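Local atomic coordinates of type VI secretion system component (Escherichia coli O6, PDB entry 2P5Z), a protein that is a component of the type VI secretion system that resembles the bacteriophage T4 tail proteins gp27 and gp5 and probably helps to puncture target membranes. Residues V382-S393 with I403-F415. Sequence-based numbering, arbitrary orientation.
Sequences VMAGTLPARVTS and IDKDGRYRVNLDF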
ATOM      1  N   VAL A 382     -14.243   3.222  -5.329  1.00 49.71           N
ATOM      2  CA  VAL A 382     -15.011   3.818  -4.258  1.00 50.14           C
ATOM      3  C   VAL A 382     -15.434   5.209  -4.710  1.00 51.75           C
ATOM      4  O   VAL A 382     -14.581   6.062  -5.010  1.00 49.26           O
ATOM      5  CB  VAL A 382     -14.201   3.815  -2.943  1.00 51.74           C
ATOM      6  CG1 VAL A 382     -14.856   4.663  -1.876  1.00 49.65           C
ATOM      7  CG2 VAL A 382     -14.035   2.371  -2.441  1.00 52.11           C
ATOM      8  N   MET A 383     -16.751   5.407  -4.826  1.00 49.41           N
ATOM      9  CA  MET A 383     -17.283   6.663  -5.348  1.00 51.01           C
ATOM     10  C   MET A 383     -17.580   7.607  -4.199  1.00 53.73           C
ATOM     11  O   MET A 383     -18.628   7.515  -3.554  1.00 57.62           O
ATOM     12  CB  MET A 383     -18.532   6.442  -6.196  1.00 48.02           C
ATOM     13  CG  MET A 383     -18.326   5.498  -7.374  1.00 46.18           C
ATOM     14  SD  MET A 383     -17.326   6.204  -8.681  1.00 38.08           S
ATOM     15  CE  MET A 383     -16.652   4.710  -9.295  1.00 49.39           C
ATOM     16  N   ALA A 384     -16.619   8.482  -3.928  1.00 52.68           N
ATOM     17  CA  ALA A 384     -16.760   9.520  -2.932  1.00 52.48           C
ATOM     18  C   ALA A 384     -17.158  10.758  -3.686  1.00 52.16           C
ATOM     19  O   ALA A 384     -16.845  10.904  -4.872  1.00 58.09           O
ATOM     20  CB  ALA A 384     -15.441   9.754  -2.214  1.00 52.41           C
ATOM     21  N   GLY A 385     -17.841  11.662  -3.013  1.00 51.06           N
ATOM     22  CA  GLY A 385     -18.318  12.857  -3.690  1.00 56.01           C
ATOM     23  C   GLY A 385     -19.355  12.576  -4.766  1.00 56.40           C
ATOM     24  O   GLY A 385     -19.887  11.466  -4.895  1.00 57.74           O
ATOM     25  N   THR A 386     -19.604  13.586  -5.576  1.00 56.00           N
ATOM     26  CA  THR A 386     -20.749  13.581  -6.444  1.00 51.88           C
ATOM     27  C   THR A 386     -20.342  13.829  -7.898  1.00 51.16           C
ATOM     28  O   THR A 386     -19.318  14.461  -8.169  1.00 49.81           O
ATOM     29  CB  THR A 386     -21.754  14.630  -5.942  1.00 51.77           C
ATOM     30  OG1 THR A 386     -23.072  14.209  -6.277  1.00 63.75           O
ATOM     31  CG2 THR A 386     -21.481  15.995  -6.534  1.00 47.77           C
ATOM     32  N   LEU A 387     -21.111  13.306  -8.846  1.00 49.75           N
ATOM     33  CA  LEU A 387     -20.818  13.602 -10.256  1.00 49.64           C
ATOM     34  C   LEU A 387     -21.846  14.565 -10.838  1.00 49.45           C
ATOM     35  O   LEU A 387     -23.052  14.369 -10.664  1.00 50.86           O
ATOM     36  CB  LEU A 387     -20.767  12.332 -11.106  1.00 48.56           C
ATOM     37  CG  LEU A 387     -19.666  11.330 -10.798  1.00 48.77           C
ATOM     38  CD1 LEU A 387     -19.786  10.167 -11.760  1.00 44.19           C
ATOM     39  CD2 LEU A 387     -18.314  12.023 -10.912  1.00 48.52           C
ATOM     40  N   PRO A 388     -21.374  15.610 -11.524  1.00 48.92           N
ATOM     41  CA  PRO A 388     -22.306  16.504 -12.198  1.00 49.60           C
ATOM     42  C   PRO A 388     -22.907  15.828 -13.426  1.00 52.33           C
ATOM     43  O   PRO A 388     -22.226  15.060 -14.114  1.00 53.56           O
ATOM     44  CB  PRO A 388     -21.428  17.682 -12.619  1.00 47.78           C
ATOM     45  CG  PRO A 388     -20.051  17.114 -12.743  1.00 49.49           C
ATOM     46  CD  PRO A 388     -19.966  16.007 -11.718  1.00 49.88           C
ATOM     47  N   ALA A 389     -24.188  16.076 -13.676  1.00 51.10           N
ATOM     48  CA  ALA A 389     -24.798  15.597 -14.899  1.00 53.45           C
ATOM     49  C   ALA A 389     -25.780  16.623 -15.441  1.00 58.05           C
ATOM     50  O   ALA A 389     -26.199  17.527 -14.721  1.00 58.63           O
ATOM     51  CB  ALA A 389     -25.480  14.295 -14.657  1.00 50.38           C
ATOM     52  N   ARG A 390     -26.130  16.482 -16.715  1.00 61.53           N
ATOM     53  CA  ARG A 390     -27.166  17.295 -17.332  1.00 62.09           C
ATOM     54  C   ARG A 390     -28.335  16.417 -17.688  1.00 59.56           C
ATOM     55  O   ARG A 390     -28.148  15.404 -18.357  1.00 51.74           O
ATOM     56  CB  ARG A 390     -26.649  17.960 -18.601  1.00 65.94           C
ATOM     57  CG  ARG A 390     -25.833  19.191 -18.344  1.00 73.36           C
ATOM     58  CD  ARG A 390     -25.979  20.179 -19.483  1.00 79.35           C
ATOM     59  NE  ARG A 390     -25.372  21.462 -19.138  1.00 84.39           N
ATOM     60  CZ  ARG A 390     -24.112  21.792 -19.414  1.00 86.83           C
ATOM     61  NH1 ARG A 390     -23.322  20.930 -20.046  1.00 87.95           N
ATOM     62  NH2 ARG A 390     -23.642  22.984 -19.061  1.00 86.01           N
ATOM     63  N   VAL A 391     -29.535  16.809 -17.250  1.00 64.22           N
ATOM     64  CA  VAL A 391     -30.770  16.122 -17.658  1.00 65.67           C
ATOM     65  C   VAL A 391     -31.027  16.379 -19.142  1.00 68.30           C
ATOM     66  O   VAL A 391     -30.939  17.513 -19.602  1.00 67.28           O
ATOM     67  CB  VAL A 391     -31.982  16.548 -16.816  1.00 65.54           C
ATOM     68  CG1 VAL A 391     -33.137  15.593 -17.049  1.00 66.82           C
ATOM     69  CG2 VAL A 391     -31.627  16.540 -15.345  1.00 63.74           C
ATOM     70  N   THR A 392     -31.270  15.307 -19.895  1.00 73.36           N
ATOM     71  CA  THR A 392     -31.528  15.405 -21.331  1.00 77.00           C
ATOM     72  C   THR A 392     -33.010  15.203 -21.646  1.00 80.44           C
ATOM     73  O   THR A 392     -33.819  14.915 -20.753  1.00 78.19           O
ATOM     74  CB  THR A 392     -30.678  14.395 -22.162  1.00 76.99           C
ATOM     75  OG1 THR A 392     -30.656  13.111 -21.520  1.00 74.19           O
ATOM     76  CG2 THR A 392     -29.253  14.908 -22.345  1.00 77.54           C
ATOM     77  N   SER A 393     -33.354  15.345 -22.925  1.00 83.95           N
ATOM     78  CA  SER A 393     -34.735  15.208 -23.371  1.00 86.73           C
ATOM     79  C   SER A 393     -34.859  14.333 -24.620  1.00 90.51           C
ATOM     80  O   SER A 393     -35.943  14.204 -25.199  1.00 95.35           O
ATOM     81  CB  SER A 393     -35.327  16.589 -23.618  1.00 86.03           C
ATOM     82  OG  SER A 393     -34.514  17.322 -24.514  1.00 85.51           O
ATOM     83  N   ILE A 403     -37.834  10.857 -19.742  1.00109.85           N
ATOM     84  CA  ILE A 403     -38.230  10.198 -18.505  1.00108.83           C
ATOM     85  C   ILE A 403     -39.142   9.003 -18.811  1.00110.05           C
ATOM     86  O   ILE A 403     -40.229   9.156 -19.376  1.00111.44           O
ATOM     87  CB  ILE A 403     -38.840  11.222 -17.483  1.00107.29           C
ATOM     88  CG1 ILE A 403     -39.546  10.521 -16.325  1.00106.37           C
ATOM     89  CG2 ILE A 403     -39.766  12.224 -18.174  1.00108.04           C
ATOM     90  CD1 ILE A 403     -39.982  11.477 -15.225  1.00106.99           C
ATOM     91  N   ASP A 404     -38.665   7.807 -18.476  1.00110.91           N
ATOM     92  CA  ASP A 404     -39.408   6.578 -18.755  1.00111.28           C
ATOM     93  C   ASP A 404     -40.287   6.177 -17.574  1.00109.99           C
ATOM     94  O   ASP A 404     -40.274   6.834 -16.527  1.00107.26           O
ATOM     95  CB  ASP A 404     -38.473   5.427 -19.180  1.00112.49           C
ATOM     96  CG  ASP A 404     -37.546   4.947 -18.049  1.00112.80           C
ATOM     97  OD1 ASP A 404     -37.361   5.663 -17.040  1.00112.28           O
ATOM     98  OD2 ASP A 404     -36.978   3.844 -18.187  1.00111.24           O
ATOM     99  N   LYS A 405     -40.990   5.058 -17.731  1.00109.41           N
ATOM    100  CA  LYS A 405     -42.106   4.682 -16.860  1.00109.24           C
ATOM    101  C   LYS A 405     -41.730   4.256 -15.434  1.00107.94           C
ATOM    102  O   LYS A 405     -42.263   3.274 -14.915  1.00106.84           O
ATOM    103  CB  LYS A 405     -42.941   3.600 -17.554  1.00110.60           C
ATOM    104  CG  LYS A 405     -42.839   3.677 -19.077  1.00113.08           C
ATOM    105  CD  LYS A 405     -44.204   3.680 -19.753  1.00114.30           C
ATOM    106  CE  LYS A 405     -44.102   4.297 -21.149  1.00114.43           C
ATOM    107  NZ  LYS A 405     -45.442   4.496 -21.778  1.00113.97           N
ATOM    108  N   ASP A 406     -40.832   5.023 -14.809  1.00106.84           N
ATOM    109  CA  ASP A 406     -40.374   4.788 -13.438  1.00106.08           C
ATOM    110  C   ASP A 406     -39.877   6.084 -12.792  1.00103.21           C
ATOM    111  O   ASP A 406     -39.825   6.191 -11.562  1.00101.01           O
ATOM    112  CB  ASP A 406     -39.264   3.729 -13.409  1.00107.64           C
ATOM    113  CG  ASP A 406     -39.796   2.324 -13.155  1.00108.60           C
ATOM    114  OD1 ASP A 406     -40.503   2.125 -12.112  1.00108.89           O
ATOM    115  OD2 ASP A 406     -39.498   1.416 -13.998  1.00109.42           O
ATOM    116  N   GLY A 407     -39.526   7.048 -13.645  1.00101.41           N
ATOM    117  CA  GLY A 407     -38.997   8.372 -13.270  1.00 99.65           C
ATOM    118  C   GLY A 407     -37.927   8.513 -12.186  1.00 98.16           C
ATOM    119  O   GLY A 407     -38.270   8.922 -11.079  1.00 97.94           O
ATOM    120  N   ARG A 408     -36.640   8.219 -12.428  1.00 97.74           N
ATOM    121  CA  ARG A 408     -35.979   7.702 -13.659  1.00 94.59           C
ATOM    122  C   ARG A 408     -35.760   8.633 -14.859  1.00 90.48           C
ATOM    123  O   ARG A 408     -36.216   8.350 -15.972  1.00 90.08           O
ATOM    124  CB  ARG A 408     -36.449   6.305 -14.082  1.00 96.14           C
ATOM    125  CG  ARG A 408     -35.811   5.187 -13.328  1.00 98.00           C
ATOM    126  CD  ARG A 408     -34.385   4.987 -13.767  1.00 97.77           C
ATOM    127  NE  ARG A 408     -34.099   3.564 -13.849  1.00 98.00           N
ATOM    128  CZ  ARG A 408     -34.249   2.835 -14.951  1.00 96.85           C
ATOM    129  NH1 ARG A 408     -33.979   1.545 -14.913  1.00 98.08           N
ATOM    130  NH2 ARG A 408     -34.666   3.388 -16.082  1.00 94.95           N
ATOM    131  N   TYR A 409     -35.015   9.711 -14.618  1.00 84.65           N
ATOM    132  CA  TYR A 409     -34.522  10.594 -15.673  1.00 81.24           C
ATOM    133  C   TYR A 409     -33.356   9.949 -16.413  1.00 79.00           C
ATOM    134  O   TYR A 409     -32.605   9.173 -15.823  1.00 79.28           O
ATOM    135  CB  TYR A 409     -34.024  11.900 -15.071  1.00 83.16           C
ATOM    136  CG  TYR A 409     -35.080  12.738 -14.393  1.00 85.68           C
ATOM    137  CD1 TYR A 409     -35.342  12.603 -13.026  1.00 85.12           C
ATOM    138  CD2 TYR A 409     -35.802  13.688 -15.112  1.00 86.02           C
ATOM    139  CE1 TYR A 409     -36.307  13.381 -12.397  1.00 84.59           C
ATOM    140  CE2 TYR A 409     -36.769  14.470 -14.493  1.00 85.90           C
ATOM    141  CZ  TYR A 409     -37.015  14.317 -13.136  1.00 85.24           C
ATOM    142  OH  TYR A 409     -37.973  15.094 -12.522  1.00 86.08           O
ATOM    143  N   ARG A 410     -33.200  10.260 -17.700  1.00 76.52           N
ATOM    144  CA  ARG A 410     -31.968   9.908 -18.411  1.00 74.22           C
ATOM    145  C   ARG A 410     -31.018  11.087 -18.359  1.00 70.65           C
ATOM    146  O   ARG A 410     -31.322  12.182 -18.835  1.00 69.51           O
ATOM    147  CB  ARG A 410     -32.187   9.480 -19.866  1.00 74.41           C
ATOM    148  CG  ARG A 410     -30.861   9.260 -20.608  1.00 75.66           C
ATOM    149  CD  ARG A 410     -31.011   8.534 -21.934  1.00 78.96           C
ATOM    150  NE  ARG A 410     -31.540   9.396 -22.990  1.00 84.60           N
ATOM    151  CZ  ARG A 410     -30.806  10.204 -23.754  1.00 86.37           C
ATOM    152  NH1 ARG A 410     -29.490  10.283 -23.592  1.00 88.38           N
ATOM    153  NH2 ARG A 410     -31.396  10.946 -24.684  1.00 86.07           N
ATOM    154  N   VAL A 411     -29.852  10.849 -17.783  1.00 67.49           N
ATOM    155  CA  VAL A 411     -28.955  11.928 -17.477  1.00 62.66           C
ATOM    156  C   VAL A 411     -27.633  11.740 -18.219  1.00 59.34           C
ATOM    157  O   VAL A 411     -27.258  10.624 -18.569  1.00 58.72           O
ATOM    158  CB  VAL A 411     -28.838  12.062 -15.953  1.00 63.14           C
ATOM    159  CG1 VAL A 411     -27.576  11.400 -15.404  1.00 62.39           C
ATOM    160  CG2 VAL A 411     -28.935  13.494 -15.575  1.00 65.36           C
ATOM    161  N   ASN A 412     -26.961  12.843 -18.501  1.00 57.99           N
ATOM    162  CA  ASN A 412     -25.787  12.845 -19.352  1.00 58.22           C
ATOM    163  C   ASN A 412     -24.650  13.481 -18.595  1.00 59.36           C
ATOM    164  O   ASN A 412     -24.810  14.583 -18.079  1.00 55.79           O
ATOM    165  CB  ASN A 412     -26.079  13.690 -20.583  1.00 60.79           C
ATOM    166  CG  ASN A 412     -25.149  13.398 -21.733  1.00 63.03           C
ATOM    167  OD1 ASN A 412     -23.937  13.647 -21.658  1.00 65.74           O
ATOM    168  ND2 ASN A 412     -25.715  12.884 -22.825  1.00 59.39           N
ATOM    169  N   LEU A 413     -23.502  12.808 -18.530  1.00 64.16           N
ATOM    170  CA  LEU A 413     -22.387  13.320 -17.709  1.00 68.30           C
ATOM    171  C   LEU A 413     -21.037  13.582 -18.397  1.00 71.63           C
ATOM    172  O   LEU A 413     -20.001  13.606 -17.748  1.00 73.53           O
ATOM    173  CB  LEU A 413     -22.254  12.580 -16.362  1.00 67.45           C
ATOM    174  CG  LEU A 413     -22.063  11.096 -16.048  1.00 66.13           C
ATOM    175  CD1 LEU A 413     -23.192  10.644 -15.147  1.00 64.86           C
ATOM    176  CD2 LEU A 413     -22.041  10.240 -17.245  1.00 66.52           C
ATOM    177  N   ASP A 414     -21.071  13.811 -19.703  1.00 78.58           N
ATOM    178  CA  ASP A 414     -19.902  14.268 -20.435  1.00 83.80           C
ATOM    179  C   ASP A 414     -19.863  15.790 -20.355  1.00 86.02           C
ATOM    180  O   ASP A 414     -20.904  16.440 -20.371  1.00 86.31           O
ATOM    181  CB  ASP A 414     -19.980  13.801 -21.891  1.00 87.48           C
ATOM    182  CG  ASP A 414     -18.770  14.218 -22.717  1.00 92.02           C
ATOM    183  OD1 ASP A 414     -17.649  14.309 -22.161  1.00 95.11           O
ATOM    184  OD2 ASP A 414     -18.940  14.451 -23.932  1.00 93.22           O
ATOM    185  N   PHE A 415     -18.668  16.360 -20.246  1.00 91.05           N
ATOM    186  CA  PHE A 415     -18.524  17.818 -20.175  1.00 95.02           C
ATOM    187  C   PHE A 415     -17.435  18.342 -21.108  1.00 95.08           C
ATOM    188  O   PHE A 415     -17.258  17.835 -22.217  1.00 96.07           O
ATOM    189  CB  PHE A 415     -18.269  18.268 -18.728  1.00 95.93           C
ATOM    190  CG  PHE A 415     -19.507  18.267 -17.865  1.00 95.87           C
ATOM    191  CD1 PHE A 415     -19.876  17.135 -17.154  1.00 95.42           C
ATOM    192  CD2 PHE A 415     -20.305  19.397 -17.773  1.00 95.86           C
ATOM    193  CE1 PHE A 415     -21.018  17.132 -16.369  1.00 94.85           C
ATOM    194  CE2 PHE A 415     -21.446  19.398 -16.986  1.00 95.30           C
ATOM    195  CZ  PHE A 415     -21.802  18.262 -16.286  1.00 94.65           C
TER
HETATM  196  O   HOH W   1     -23.153  18.141 -20.214  1.00 80.16           O
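Arg-390 and Asn-412 face each other as an antiparallel hydrogen-bonded pair. Arg-390 N gives an almost straight bond to Asn-412 O (2.7 Å). Asn-412 N returns a less straight one to Arg-390 O (2.8 Å). Two residues further along, Arg-410 O takes two donors from Thr-392. Thr-392 N meets Arg-410 O nearly head-on at 3.3 Å. Thr-392 OG1 comes to Arg-410 O from above the carbonyl plane at 2.9 Å. A chi1 of 43°, which sets OG1 between the backbone N and the carbonyl carbon, allows this second bond. The same OG1 sits over the centre of one face of the Arg-410 guanidinium, and Thr-392 CG2 leans on Asn-412 CB.

Val-391 and Val-411 point to the opposite face of the sheet from Arg-390 and Asn-412. Here Val-391 CG1 touches Tyr-409 CD2 at 3.8 Å. Val-411 also packs on Val-452 of strand 451-456, which pairs with the far side of strand 387-391. Ala-389 CB meets Val-411 CG1 at 3.7 Å.

Beyond Leu-413, the Phe-415 ring turns back to Pro-388. Phe-415 CZ lies 3.7 Å from Pro-388 CB, while Pro-388 O meets the ring edge in its plane. Arg-390 NH1 approaches the ring obliquely, the guanidinium and ring planes 43° apart. A water links this NH1 to Asp-414 O, and NH2 forms a salt bridge with Glu-451.

Strand 387-391 runs between strands 409-412 and 451-456 in a five-stranded antiparallel sheet. The short segments lie at 123°, far from exactly antiparallel. This strongly twisted, meandering pairing fits the first two strands of the OB fold expected for the gp5-like part of the protein.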